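Local structure of bradavidin 2 (4GGT) at residues A[41-45]-A[46-50]. The protein probably binds biotin, as a secreted member of the avidin family built on an eight-stranded antiparallel beta barrel. Sequence-based numbering, arbitrary orientation.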
ATOM      1  N   HIS A  41       7.591  -1.788   7.342  1.00 24.74           N
ATOM      2  CA  HIS A  41       8.643  -2.350   8.177  1.00 26.63           C
ATOM      3  C   HIS A  41       9.877  -1.467   8.238  1.00 27.55           C
ATOM      4  O   HIS A  41      11.007  -1.966   8.379  1.00 27.72           O
ATOM      5  CB  HIS A  41       8.980  -3.777   7.743  1.00 27.60           C
ATOM      6  CG  HIS A  41       7.983  -4.786   8.206  1.00 26.31           C
ATOM      7  ND1 HIS A  41       7.048  -5.356   7.367  1.00 28.04           N
ATOM      8  CD2 HIS A  41       7.752  -5.303   9.434  1.00 26.38           C
ATOM      9  CE1 HIS A  41       6.297  -6.197   8.058  1.00 27.58           C
ATOM     10  NE2 HIS A  41       6.705  -6.179   9.318  1.00 28.12           N
ATOM     11  N   ALA A  42       9.660  -0.153   8.160  1.00 28.00           N
ATOM     12  CA  ALA A  42      10.761   0.808   8.200  1.00 28.25           C
ATOM     13  C   ALA A  42      11.122   1.124   9.649  1.00 28.70           C
ATOM     14  O   ALA A  42      10.317   1.714  10.393  1.00 28.36           O
ATOM     15  CB  ALA A  42      10.399   2.074   7.448  1.00 28.54           C
ATOM     16  N   GLN A  43      12.313   0.710  10.072  1.00 29.78           N
ATOM     17  CA  GLN A  43      12.732   0.993  11.438  1.00 29.12           C
ATOM     18  C   GLN A  43      12.750   2.494  11.617  1.00 28.42           C
ATOM     19  O   GLN A  43      13.191   3.225  10.738  1.00 28.16           O
ATOM     20  CB  GLN A  43      14.138   0.426  11.727  1.00 31.20           C
ATOM     21  CG  GLN A  43      14.424   0.266  13.208  1.00 32.72           C
ATOM     22  CD  GLN A  43      13.930  -1.058  13.784  1.00 37.02           C
ATOM     23  OE1 GLN A  43      13.170  -1.796  13.139  1.00 39.17           O
ATOM     24  NE2 GLN A  43      14.360  -1.364  15.011  1.00 36.38           N
ATOM     25  N   GLY A  44      12.263   2.971  12.754  1.00 27.22           N
ATOM     26  CA  GLY A  44      12.253   4.418  12.966  1.00 26.53           C
ATOM     27  C   GLY A  44      10.894   5.058  12.724  1.00 26.89           C
ATOM     28  O   GLY A  44      10.570   6.081  13.336  1.00 27.64           O
ATOM     29  N   PHE A  45      10.108   4.462  11.828  1.00 25.56           N
ATOM     30  CA  PHE A  45       8.714   4.907  11.589  1.00 24.63           C
ATOM     31  C   PHE A  45       7.810   4.412  12.704  1.00 24.28           C
ATOM     32  O   PHE A  45       7.715   3.215  12.929  1.00 23.88           O
ATOM     33  CB  PHE A  45       8.254   4.366  10.237  1.00 23.99           C
ATOM     34  CG  PHE A  45       6.821   4.726   9.879  1.00 25.19           C
ATOM     35  CD1 PHE A  45       6.364   6.031  10.003  1.00 25.48           C
ATOM     36  CD2 PHE A  45       5.961   3.751   9.416  1.00 24.46           C
ATOM     37  CE1 PHE A  45       5.036   6.353   9.664  1.00 26.65           C
ATOM     38  CE2 PHE A  45       4.631   4.061   9.056  1.00 24.25           C
ATOM     39  CZ  PHE A  45       4.191   5.351   9.179  1.00 24.95           C
ATOM     40  N   ALA A  46       7.132   5.318  13.418  1.00 23.22           N
ATOM     41  CA  ALA A  46       6.416   4.938  14.636  1.00 24.14           C
ATOM     42  C   ALA A  46       5.269   3.938  14.448  1.00 24.77           C
ATOM     43  O   ALA A  46       4.773   3.353  15.419  1.00 25.39           O
ATOM     44  CB  ALA A  46       5.969   6.205  15.427  1.00 23.86           C
ATOM     45  N   CYS A  47       4.870   3.712  13.190  1.00 24.86           N
ATOM     46  CA  CYS A  47       3.763   2.809  12.885  1.00 23.77           C
ATOM     47  C   CYS A  47       4.246   1.583  12.135  1.00 23.48           C
ATOM     48  O   CYS A  47       3.436   0.778  11.675  1.00 22.81           O
ATOM     49  CB  CYS A  47       2.674   3.496  12.043  1.00 24.32           C
ATOM     50  SG  CYS A  47       1.718   4.668  13.003  1.00 28.12           S
ATOM     51  N   GLN A  48       5.559   1.415  12.045  1.00 22.83           N
ATOM     52  CA  GLN A  48       6.077   0.200  11.444  1.00 23.84           C
ATOM     53  C   GLN A  48       5.655  -1.004  12.265  1.00 23.93           C
ATOM     54  O   GLN A  48       5.515  -0.928  13.490  1.00 24.74           O
ATOM     55  CB  GLN A  48       7.595   0.279  11.304  1.00 24.13           C
ATOM     56  CG  GLN A  48       8.381   0.161  12.616  1.00 25.19           C
ATOM     57  CD  GLN A  48       8.832  -1.258  12.946  1.00 28.20           C
ATOM     58  OE1 GLN A  48       8.859  -1.665  14.123  1.00 34.33           O
ATOM     59  NE2 GLN A  48       9.199  -2.016  11.923  1.00 28.22           N
ATOM     60  N   GLY A  49       5.437  -2.123  11.595  1.00 23.71           N
ATOM     61  CA  GLY A  49       5.125  -3.355  12.274  1.00 24.00           C
ATOM     62  C   GLY A  49       3.683  -3.476  12.700  1.00 24.63           C
ATOM     63  O   GLY A  49       3.297  -4.468  13.306  1.00 25.30           O
ATOM     64  N   ILE A  50       2.873  -2.462  12.435  1.00 24.41           N
ATOM     65  CA  ILE A  50       1.487  -2.635  12.785  1.00 25.57           C
ATOM     66  C   ILE A  50       0.667  -2.760  11.498  1.00 24.57           C
ATOM     67  O   ILE A  50       0.900  -2.003  10.536  1.00 23.97           O
ATOM     68  CB  ILE A  50       0.941  -1.617  13.846  1.00 27.21           C
ATOM     69  CG1 ILE A  50       0.105  -0.546  13.253  1.00 28.50           C
ATOM     70  CG2 ILE A  50       1.964  -1.187  14.912  1.00 27.68           C
ATOM     71  CD1 ILE A  50      -1.290  -0.854  13.526  1.00 30.39           C
TER
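Phe45 lays its ring against the turn that follows it, with CE2 3.6 Å from Cys47 CB and one face over the Cys47 backbone N. CG stands anti to the backbone N (chi1 179°), which swings the ring over residues 46-48. Cys47 SG lies obliquely 5.2 Å from the ring centroid, a sulfur-aromatic contact, and its disulfide to Cys72 ties the loop to a neighbouring one. Ala46 has backbone angles fit for the first corner of this type I turn, and its small CB points away; Gln48 N closes the turn on Phe45 O (2.9 Å, N-H...O angle 167°). Gly44 fits the preceding type II turn because its positive phi would press a CB against a carbonyl oxygen. Gln48's stem is packed tightly too, CB 3.2 Å from Ala42 O and CG 3.1 Å from Phe45 O. Its amide end is looser: NE2 stays 4.2 Å from Gln43 OE1, too far to bond. Replacing Phe45 by an alanine would probably strip Cys47 of its aromatic cover and Phe69 of its edge-to-face partner. Ala46, like Asn40 and Ser74 near the ring, contacts biotin in the liganded protein, though none is bound here; apolar packing, turn bonding and a disulfide thus shape the loop at that site.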